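Local coordinates for SusD-like carbohydrate binding protein (Bacteroides vulgatus, PDB 3LEW) that probably binds carbohydrates at the outer membrane as a SusD-family nutrient-binding protein, at residues K24-G29 with N115-Q120; N98-N103 with G119-L124; R125-L130 with L209-L214; I151-T156 with Y174-N179. All blocks are in the same frame, centred on the assembly; numbering follows the deposited sequence.

Contact 1 (K24-G29 with N115-Q120); sequences KVLNGG and NRIKGQ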
# COMPACT_ATOMS: atom_id res chain seq x y z
N LYS A 24 11.22 10.31 -20.93
CA LYS A 24 9.84 10.27 -21.40
C LYS A 24 9.27 8.86 -21.27
O LYS A 24 8.12 8.70 -20.86
CB LYS A 24 9.71 10.76 -22.82
CG LYS A 24 8.26 10.89 -23.27
N VAL A 25 10.05 7.85 -21.63
CA VAL A 25 9.59 6.47 -21.45
C VAL A 25 9.31 6.13 -19.99
O VAL A 25 8.29 5.46 -19.63
CB VAL A 25 10.55 5.47 -22.10
CG1 VAL A 25 10.10 4.02 -21.78
CG2 VAL A 25 10.64 5.72 -23.60
N LEU A 26 10.21 6.55 -19.11
CA LEU A 26 9.99 6.34 -17.69
C LEU A 26 8.75 7.05 -17.17
O LEU A 26 7.98 6.48 -16.35
CB LEU A 26 11.23 6.78 -16.89
CG LEU A 26 11.70 6.00 -15.68
CD1 LEU A 26 11.81 4.48 -16.06
CD2 LEU A 26 13.08 6.57 -15.27
N ASN A 27 8.54 8.29 -17.62
CA ASN A 27 7.36 9.07 -17.20
C ASN A 27 6.09 8.37 -17.68
O ASN A 27 5.09 8.33 -16.94
CB ASN A 27 7.37 10.49 -17.79
CG ASN A 27 8.45 11.37 -17.20
OD1 ASN A 27 8.99 11.07 -16.13
ND2 ASN A 27 8.76 12.49 -17.91
N GLY A 28 6.14 7.81 -18.90
CA GLY A 28 4.98 7.08 -19.44
C GLY A 28 4.67 5.81 -18.65
O GLY A 28 3.49 5.50 -18.35
N GLY A 29 5.72 5.07 -18.28
CA GLY A 29 5.61 3.91 -17.39
C GLY A 29 4.94 4.26 -16.07
O GLY A 29 4.08 3.52 -15.57
N ASN A 115 23.27 9.08 -15.15
CA ASN A 115 23.29 8.35 -13.87
C ASN A 115 21.96 8.43 -13.15
O ASN A 115 21.43 7.41 -12.67
CB ASN A 115 24.39 8.89 -12.93
CG ASN A 115 25.80 8.61 -13.41
OD1 ASN A 115 26.05 7.86 -14.35
ND2 ASN A 115 26.75 9.27 -12.75
N ARG A 116 21.40 9.63 -13.07
CA ARG A 116 20.18 9.88 -12.31
C ARG A 116 18.98 9.16 -12.92
O ARG A 116 18.18 8.56 -12.18
CB ARG A 116 19.95 11.38 -12.21
CG ARG A 116 18.76 11.78 -11.37
CD ARG A 116 17.53 12.01 -12.22
NE ARG A 116 17.71 13.07 -13.20
CZ ARG A 116 16.84 13.38 -14.15
NH1 ARG A 116 15.69 12.72 -14.27
NH2 ARG A 116 17.13 14.37 -14.99
N ILE A 117 18.87 9.21 -14.26
CA ILE A 117 17.80 8.51 -14.98
C ILE A 117 17.92 6.98 -14.82
O ILE A 117 16.93 6.28 -14.53
CB ILE A 117 17.73 8.92 -16.45
CG1 ILE A 117 17.32 10.40 -16.56
CG2 ILE A 117 16.71 8.04 -17.22
CD1 ILE A 117 17.52 10.99 -17.91
N LYS A 118 19.15 6.47 -14.95
CA LYS A 118 19.40 5.05 -14.70
C LYS A 118 18.98 4.66 -13.28
O LYS A 118 18.30 3.64 -13.07
CB LYS A 118 20.88 4.76 -14.91
CG LYS A 118 21.29 3.30 -14.71
CD LYS A 118 22.74 3.11 -15.00
CE LYS A 118 23.11 1.65 -14.89
NZ LYS A 118 24.51 1.37 -15.38
N GLY A 119 19.32 5.50 -12.30
CA GLY A 119 18.91 5.26 -10.92
C GLY A 119 17.40 5.24 -10.72
O GLY A 119 16.86 4.40 -10.01
N GLN A 120 16.73 6.17 -11.38
CA GLN A 120 15.29 6.24 -11.27
C GLN A 120 14.59 4.98 -11.88
O GLN A 120 13.59 4.48 -11.34
CB GLN A 120 14.77 7.53 -11.89
CG GLN A 120 15.06 8.79 -11.04
CD GLN A 120 14.67 10.08 -11.70
OE1 GLN A 120 14.83 10.24 -12.94
NE2 GLN A 120 14.22 11.05 -10.88
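Leu26 reaches out from helix 19-35 and lays one methyl, CD2, against the turn of helix 111-135 formed by Ile117 and Gln120. This is the tight part of the contact, and all three residues are buried. Leu26 CD2 lies 3.9 Å from Gln120 CB and equally far from the carbonyl O of Ile117, while the branch methyl CG2 of Ile117 stays a little further off, 4.4 Å from Leu26 CD2. The leucine thus meets the helix at its backbone and at the root of a polar side chain rather than through a broad apolar face. Both helices belong to the N-terminal helical region of this SusD-family protein, whose sequence falls in the TPR clan, and the helix-on-helix setting is consistent with a TPR-like scaffold. Val100 of helix 81-103 also touches Leu26 and Ile117. Toward the looser side the character turns polar. Gln120 CG lies beside its backbone N (chi1 -73°) and the chain runs extended beyond it, which leaves CB to Leu26 and takes the amide on to partly exposed Arg116. Arg116 NH1 donates to Gln120 OE1 (2.9 Å, 160° at the hydrogen), tilted 30° from the carbonyl plane. One face of the guanidinium rests over Ile117 CG1, offset toward the rim. Glu23 forms a salt bridge with Arg116 NH1, and Gln120 NE2 hydrogen-bonds to Ile200 O and Tyr192 OH.

Contact 2 (N98-N103 with G119-L124); sequences NGVLDN and GQALAL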
# COMPACT_ATOMS: atom_id res chain seq x y z
N ASN A 98 13.26 -1.58 -18.00
CA ASN A 98 14.32 -2.31 -18.70
C ASN A 98 14.67 -1.68 -20.05
O ASN A 98 15.83 -1.69 -20.46
CB ASN A 98 13.95 -3.79 -18.86
CG ASN A 98 13.98 -4.54 -17.54
OD1 ASN A 98 14.64 -4.10 -16.61
ND2 ASN A 98 13.26 -5.69 -17.45
N GLY A 99 13.67 -1.15 -20.75
CA GLY A 99 13.97 -0.45 -22.03
C GLY A 99 14.83 0.78 -21.79
O GLY A 99 15.78 1.03 -22.53
N VAL A 100 14.54 1.53 -20.73
CA VAL A 100 15.37 2.66 -20.33
C VAL A 100 16.81 2.21 -19.98
O VAL A 100 17.80 2.76 -20.49
CB VAL A 100 14.71 3.46 -19.20
CG1 VAL A 100 15.70 4.45 -18.53
CG2 VAL A 100 13.45 4.14 -19.75
N LEU A 101 16.90 1.17 -19.15
CA LEU A 101 18.17 0.63 -18.73
C LEU A 101 18.97 0.09 -19.90
O LEU A 101 20.19 0.20 -19.88
CB LEU A 101 17.96 -0.42 -17.61
CG LEU A 101 17.53 0.16 -16.27
CD1 LEU A 101 17.04 -0.97 -15.30
CD2 LEU A 101 18.65 1.06 -15.65
N ASP A 102 18.32 -0.43 -20.95
CA ASP A 102 19.04 -0.97 -22.13
C ASP A 102 19.64 0.13 -23.02
O ASP A 102 20.52 -0.16 -23.81
CB ASP A 102 18.14 -1.85 -23.01
CG ASP A 102 17.75 -3.20 -22.36
OD1 ASP A 102 18.35 -3.61 -21.33
OD2 ASP A 102 16.81 -3.84 -22.87
N ASN A 103 19.13 1.35 -22.90
CA ASN A 103 19.44 2.46 -23.78
C ASN A 103 20.09 3.68 -23.08
O ASN A 103 20.66 4.54 -23.76
CB ASN A 103 18.14 2.93 -24.46
CG ASN A 103 17.67 2.00 -25.59
OD1 ASN A 103 18.09 2.17 -26.75
ND2 ASN A 103 16.76 1.08 -25.29
N GLY A 119 19.32 5.50 -12.30
CA GLY A 119 18.91 5.26 -10.92
C GLY A 119 17.40 5.24 -10.72
O GLY A 119 16.86 4.40 -10.01
N GLN A 120 16.73 6.17 -11.38
CA GLN A 120 15.29 6.24 -11.27
C GLN A 120 14.59 4.98 -11.88
O GLN A 120 13.59 4.48 -11.34
CB GLN A 120 14.77 7.53 -11.89
CG GLN A 120 15.06 8.79 -11.04
CD GLN A 120 14.67 10.08 -11.70
OE1 GLN A 120 14.83 10.24 -12.94
NE2 GLN A 120 14.22 11.05 -10.88
N ALA A 121 15.11 4.50 -13.01
CA ALA A 121 14.63 3.28 -13.65
C ALA A 121 14.85 2.06 -12.78
O ALA A 121 13.94 1.25 -12.61
CB ALA A 121 15.28 3.11 -15.04
N LEU A 122 16.01 1.97 -12.15
CA LEU A 122 16.29 0.87 -11.21
C LEU A 122 15.42 0.92 -9.97
O LEU A 122 14.96 -0.12 -9.50
CB LEU A 122 17.79 0.91 -10.79
CG LEU A 122 18.82 0.41 -11.83
CD1 LEU A 122 20.28 0.85 -11.46
CD2 LEU A 122 18.74 -1.15 -12.01
N ALA A 123 15.17 2.13 -9.44
CA ALA A 123 14.36 2.30 -8.22
C ALA A 123 12.91 1.90 -8.49
O ALA A 123 12.32 1.16 -7.70
CB ALA A 123 14.48 3.76 -7.67
N LEU A 124 12.36 2.33 -9.63
CA LEU A 124 10.99 1.94 -10.01
C LEU A 124 10.92 0.44 -10.23
O LEU A 124 9.97 -0.22 -9.79
CB LEU A 124 10.50 2.70 -11.24
CG LEU A 124 9.03 2.46 -11.70
CD1 LEU A 124 8.02 2.68 -10.59
CD2 LEU A 124 8.72 3.34 -12.89
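Leu101, Val100, Ala121 and Leu122 meet without any flat group between them; the amide of Asn103 turns back within its own segment, where its ND2 donates to Gly99 O, which lies in the plane of the amide (2.9 Å, N-H...O 173°). The two segments come from helices 81-103 and 111-135, which follow each other in the chain and run antiparallel as a helical hairpin. Their local axes are 9.1 Å apart at closest approach, with 149° between their directions, a pairing consistent with the TPR-like helical scaffold of the SusD family. Ala121 and Leu101 have the nearest CA atoms of the two segments (6.7 Å), as the small alanine side chain allows. Ala121 CB meets Val100 CG1 at 3.8 Å and Leu101 CG at 3.9 Å, so that two neighbouring residues of one helix close on a single methyl of the other. Leu101 also reaches past the alanine to Leu122, and these two leucines cross at about a right angle. CG of Leu101 stands beside its backbone N (chi1 -71°), a setting that carries both methyls toward helix 111-135. Leu26 of helix 19-35 packs on Ala121. Of the two methyls of Leu101, CD2 lies 3.9 Å from Leu122 CG, and CD1 lies 3.7 Å from Leu122 CD2.

Contact 3 (R125-L130 with L209-L214); sequences RGFLYL and LSRACL
Leu130 and Phe127 of helix 111-135 face Ala212 and Arg211 of helix 202-215 in a wholly buried contact between two helices that run roughly the same way, with 32° between their local directions and local axes 10.7 Å apart at closest approach. The packing of these two helices, with helix 170-187 against both through Ser177 on Leu130 and on Ala212, is consistent with the TPR-like architecture of the SusD family. The apolar part belongs to Leu130, whose CG stands opposite the backbone N (chi1 175°); both methyls touch Ala212, and CD2 also reaches Arg211. CD1 rests 3.8 Å from Ala212 CA and 3.9 Å from Ala212 CB. On the aliphatic stem of the arginine, Leu130 CD2 and Arg211 CD are 3.8 Å apart, the two side chains about perpendicular. The polar end of Arg211 is held from beyond the pair, by a salt bridge from NH2 to Glu348 and a hydrogen bond from the same atom to Leu343 O. The aromatic part is an approach to a ring edge, not a stack: guanidinium and phenyl planes are 52° apart. Trp256 meets the Phe127 ring edge-to-face. Arg211 NH1 lies near the plane of the Phe127 ring, 3.9 Å from CE1.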
# COMPACT_ATOMS: atom_id res chain seq x y z
N ARG A 125 11.91 -0.11 -10.91
CA ARG A 125 11.93 -1.56 -11.12
C ARG A 125 11.98 -2.29 -9.77
O ARG A 125 11.23 -3.27 -9.51
CB ARG A 125 13.07 -1.98 -12.02
CG ARG A 125 12.99 -3.43 -12.43
CD ARG A 125 14.12 -3.83 -13.37
NE ARG A 125 15.40 -4.04 -12.69
CZ ARG A 125 16.57 -4.29 -13.32
NH1 ARG A 125 16.65 -4.29 -14.64
NH2 ARG A 125 17.67 -4.50 -12.64
N GLY A 126 12.86 -1.82 -8.88
CA GLY A 126 12.94 -2.39 -7.54
C GLY A 126 11.63 -2.33 -6.77
O GLY A 126 11.24 -3.29 -6.05
N PHE A 127 10.93 -1.21 -6.88
CA PHE A 127 9.61 -1.04 -6.27
C PHE A 127 8.59 -2.07 -6.77
O PHE A 127 7.79 -2.58 -5.98
CB PHE A 127 9.08 0.37 -6.53
CG PHE A 127 7.67 0.62 -6.02
CD1 PHE A 127 7.42 0.80 -4.66
CD2 PHE A 127 6.62 0.72 -6.87
CE1 PHE A 127 6.13 1.06 -4.18
CE2 PHE A 127 5.34 0.96 -6.38
CZ PHE A 127 5.12 1.15 -5.05
N LEU A 128 8.64 -2.36 -8.07
CA LEU A 128 7.70 -3.30 -8.66
C LEU A 128 8.07 -4.73 -8.27
O LEU A 128 7.19 -5.55 -7.97
CB LEU A 128 7.58 -3.11 -10.18
CG LEU A 128 6.95 -1.75 -10.57
CD1 LEU A 128 7.13 -1.50 -12.11
CD2 LEU A 128 5.50 -1.64 -10.06
N TYR A 129 9.35 -5.05 -8.16
CA TYR A 129 9.74 -6.39 -7.59
C TYR A 129 9.36 -6.50 -6.10
O TYR A 129 9.04 -7.59 -5.61
CB TYR A 129 11.19 -6.74 -7.85
CG TYR A 129 11.43 -7.18 -9.28
CD1 TYR A 129 10.75 -8.27 -9.82
CD2 TYR A 129 12.29 -6.46 -10.13
CE1 TYR A 129 10.91 -8.65 -11.15
CE2 TYR A 129 12.48 -6.86 -11.47
CZ TYR A 129 11.76 -7.93 -11.98
OH TYR A 129 11.88 -8.33 -13.30
N LEU A 130 9.38 -5.38 -5.36
CA LEU A 130 8.91 -5.39 -3.97
C LEU A 130 7.42 -5.73 -3.90
O LEU A 130 6.96 -6.49 -3.05
CB LEU A 130 9.17 -4.06 -3.27
CG LEU A 130 8.62 -3.87 -1.86
CD1 LEU A 130 9.23 -4.94 -0.94
CD2 LEU A 130 8.94 -2.46 -1.32
N LEU A 209 13.80 1.52 0.02
CA LEU A 209 14.81 0.58 0.56
C LEU A 209 14.50 0.15 1.97
O LEU A 209 14.65 -1.04 2.32
CB LEU A 209 16.22 1.19 0.59
CG LEU A 209 17.18 0.81 -0.48
CD1 LEU A 209 18.46 1.61 -0.29
CD2 LEU A 209 17.43 -0.70 -0.48
N SER A 210 14.09 1.12 2.80
CA SER A 210 13.73 0.86 4.21
C SER A 210 12.60 -0.14 4.28
O SER A 210 12.63 -1.10 5.07
CB SER A 210 13.27 2.19 4.88
OG SER A 210 14.39 3.04 5.00
N ARG A 211 11.56 0.10 3.47
CA ARG A 211 10.42 -0.79 3.39
C ARG A 211 10.84 -2.20 2.91
O ARG A 211 10.53 -3.22 3.51
CB ARG A 211 9.37 -0.20 2.43
CG ARG A 211 8.09 -1.01 2.39
CD ARG A 211 7.14 -0.49 1.32
NE ARG A 211 6.59 0.84 1.63
CZ ARG A 211 5.74 1.51 0.83
NH1 ARG A 211 5.39 1.03 -0.36
NH2 ARG A 211 5.27 2.70 1.18
N ALA A 212 11.55 -2.23 1.79
CA ALA A 212 11.97 -3.51 1.20
C ALA A 212 12.83 -4.35 2.14
O ALA A 212 12.64 -5.57 2.27
CB ALA A 212 12.70 -3.27 -0.17
N CYS A 213 13.77 -3.69 2.82
CA CYS A 213 14.62 -4.36 3.74
C CYS A 213 13.87 -4.84 4.95
O CYS A 213 14.14 -5.93 5.40
CB CYS A 213 15.79 -3.48 4.15
SG CYS A 213 17.00 -3.21 2.80
N LEU A 214 12.92 -4.07 5.44
CA LEU A 214 12.06 -4.56 6.51
C LEU A 214 11.30 -5.83 6.11
O LEU A 214 11.26 -6.83 6.86
CB LEU A 214 11.07 -3.48 6.97
CG LEU A 214 10.24 -3.87 8.21
CD1 LEU A 214 11.11 -3.66 9.47
CD2 LEU A 214 8.93 -3.03 8.30

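Contact 4 (I151-T156 with Y174-N179); sequences IYTQST and YAQSIN
Gln176 is the centre of this contact, with Ile151 and Thr153 closing on it from the loop that follows strand 147-149. Here an irregular segment runs past helix 170-187 at the surface of the N-terminal helical region of this SusD-family protein, and what joins the two is van der Waals contact between methyl groups and one long polar side chain. Gln176 buries the largest area. Its CG extends opposite the backbone N (chi1 -178°), but the chain then bends at chi2 (65°), which turns the amide across the two loop methyls, so that the glutamine crosses both loop side chains obliquely. Both ends of that amide find a methyl: OE1 lies 3.7 Å from Ile151 CG2, and NE2 lies 3.8 Å from Thr153 CG2. Ile151, second in buried area, also uses CG2 against the stem of the glutamine, 3.8 Å from Gln176 CG. Thr153 contributes least and is exposed to solvent; its methyl, not its hydroxyl, meets the glutamine. The residue between them, Tyr152, sets out away from the helix, while its carbonyl O accepts hydrogen bonds from Tyr129 OH and Asn98 ND2, which tie the loop to two other helices. Arg125 of helix 111-135 touches both Thr153 and Gln176, and Gln176 NE2 has a weak hydrogen bond to Asp180 OD1. At the other end of the isoleucine, Ile151 CD1 comes to 3.9 Å from Gln176 CB.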
# COMPACT_ATOMS: atom_id res chain seq x y z
N ILE A 151 11.78 -13.04 -12.97
CA ILE A 151 12.57 -11.82 -12.92
C ILE A 151 13.12 -11.54 -14.29
O ILE A 151 13.81 -12.38 -14.85
CB ILE A 151 13.74 -11.95 -11.92
CG1 ILE A 151 13.19 -12.12 -10.51
CG2 ILE A 151 14.66 -10.72 -11.99
CD1 ILE A 151 14.24 -12.35 -9.43
N TYR A 152 12.81 -10.36 -14.83
CA TYR A 152 13.41 -9.89 -16.07
C TYR A 152 14.19 -8.62 -15.82
O TYR A 152 13.69 -7.68 -15.14
CB TYR A 152 12.34 -9.57 -17.13
CG TYR A 152 11.44 -10.73 -17.41
CD1 TYR A 152 11.87 -11.77 -18.18
CD2 TYR A 152 10.17 -10.81 -16.83
CE1 TYR A 152 11.04 -12.88 -18.42
CE2 TYR A 152 9.35 -11.89 -17.07
CZ TYR A 152 9.80 -12.93 -17.84
OH TYR A 152 8.99 -14.03 -18.06
N THR A 153 15.40 -8.60 -16.37
CA THR A 153 16.29 -7.45 -16.25
C THR A 153 16.74 -6.92 -17.61
O THR A 153 17.58 -6.01 -17.67
CB THR A 153 17.51 -7.77 -15.35
OG1 THR A 153 18.32 -8.80 -15.96
CG2 THR A 153 17.07 -8.18 -13.98
N GLN A 154 16.17 -7.47 -18.68
CA GLN A 154 16.38 -7.00 -20.07
C GLN A 154 15.00 -6.78 -20.71
O GLN A 154 14.04 -7.48 -20.33
CB GLN A 154 17.11 -8.07 -20.90
N SER A 155 14.91 -5.84 -21.66
CA SER A 155 13.61 -5.48 -22.26
C SER A 155 12.93 -6.67 -22.97
O SER A 155 13.59 -7.48 -23.65
CB SER A 155 13.68 -4.23 -23.18
OG SER A 155 12.47 -3.48 -23.03
N THR A 156 11.61 -6.69 -22.82
CA THR A 156 10.69 -7.85 -22.91
C THR A 156 11.33 -9.22 -22.61
O THR A 156 11.39 -9.60 -21.42
CB THR A 156 9.76 -7.80 -24.17
OG1 THR A 156 9.93 -8.99 -24.94
CG2 THR A 156 10.02 -6.51 -25.05
N TYR A 174 12.87 -10.69 -3.46
CA TYR A 174 13.31 -9.69 -2.47
C TYR A 174 14.76 -9.21 -2.73
O TYR A 174 15.02 -8.00 -2.67
CB TYR A 174 13.12 -10.18 -1.02
CG TYR A 174 11.75 -9.90 -0.43
CD1 TYR A 174 11.30 -8.59 -0.24
CD2 TYR A 174 10.97 -10.94 0.03
CE1 TYR A 174 10.06 -8.32 0.30
CE2 TYR A 174 9.71 -10.68 0.60
CZ TYR A 174 9.29 -9.37 0.75
OH TYR A 174 8.07 -9.08 1.31
N ALA A 175 15.70 -10.12 -3.00
CA ALA A 175 17.08 -9.75 -3.22
C ALA A 175 17.23 -8.85 -4.46
O ALA A 175 18.03 -7.92 -4.48
CB ALA A 175 17.99 -11.01 -3.32
N GLN A 176 16.44 -9.15 -5.50
CA GLN A 176 16.42 -8.36 -6.73
C GLN A 176 15.93 -6.95 -6.43
O GLN A 176 16.55 -5.99 -6.85
CB GLN A 176 15.51 -9.02 -7.79
CG GLN A 176 15.46 -8.29 -9.15
CD GLN A 176 16.80 -8.31 -9.84
OE1 GLN A 176 17.42 -9.38 -9.96
NE2 GLN A 176 17.28 -7.14 -10.28
N SER A 177 14.86 -6.83 -5.65
CA SER A 177 14.33 -5.51 -5.28
C SER A 177 15.38 -4.68 -4.55
O SER A 177 15.71 -3.53 -4.93
CB SER A 177 13.10 -5.69 -4.40
OG SER A 177 12.59 -4.45 -3.95
N ILE A 178 15.95 -5.27 -3.50
CA ILE A 178 16.94 -4.60 -2.68
C ILE A 178 18.17 -4.24 -3.51
O ILE A 178 18.65 -3.09 -3.42
CB ILE A 178 17.28 -5.40 -1.45
CG1 ILE A 178 16.06 -5.47 -0.50
CG2 ILE A 178 18.48 -4.82 -0.68
CD1 ILE A 178 16.18 -6.56 0.57
N ASN A 179 18.65 -5.15 -4.36
CA ASN A 179 19.80 -4.83 -5.18
C ASN A 179 19.57 -3.68 -6.15
O ASN A 179 20.45 -2.80 -6.29
CB ASN A 179 20.29 -6.04 -5.94
CG ASN A 179 21.69 -5.87 -6.43
OD1 ASN A 179 22.67 -5.84 -5.64
ND2 ASN A 179 21.83 -5.78 -7.74

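From the N terminus, contact 1 closes the chain from helix 19-35 on to helix 111-135. Contact 2 opens within that loop, on helix 81-103, and ends on the same stretch, sharing Gly119 and Gln120 with contact 1; the two touch where Val25 packs on Val100. Further along the same helix contact 3 opens, to close about 80 residues later on helix 202-215. Contact 4 is nested inside that span. Probable hydrogen bonds join the set: Asn98 to Arg125 between contacts 2 and 3, Asp102 to Ser155 between 2 and 4, and Gly126 to Ser177 between 3 and 4. Helices 19-35, 81-103, 170-187 and 202-215 and the loop 151-156 are thereby tied around helix 111-135.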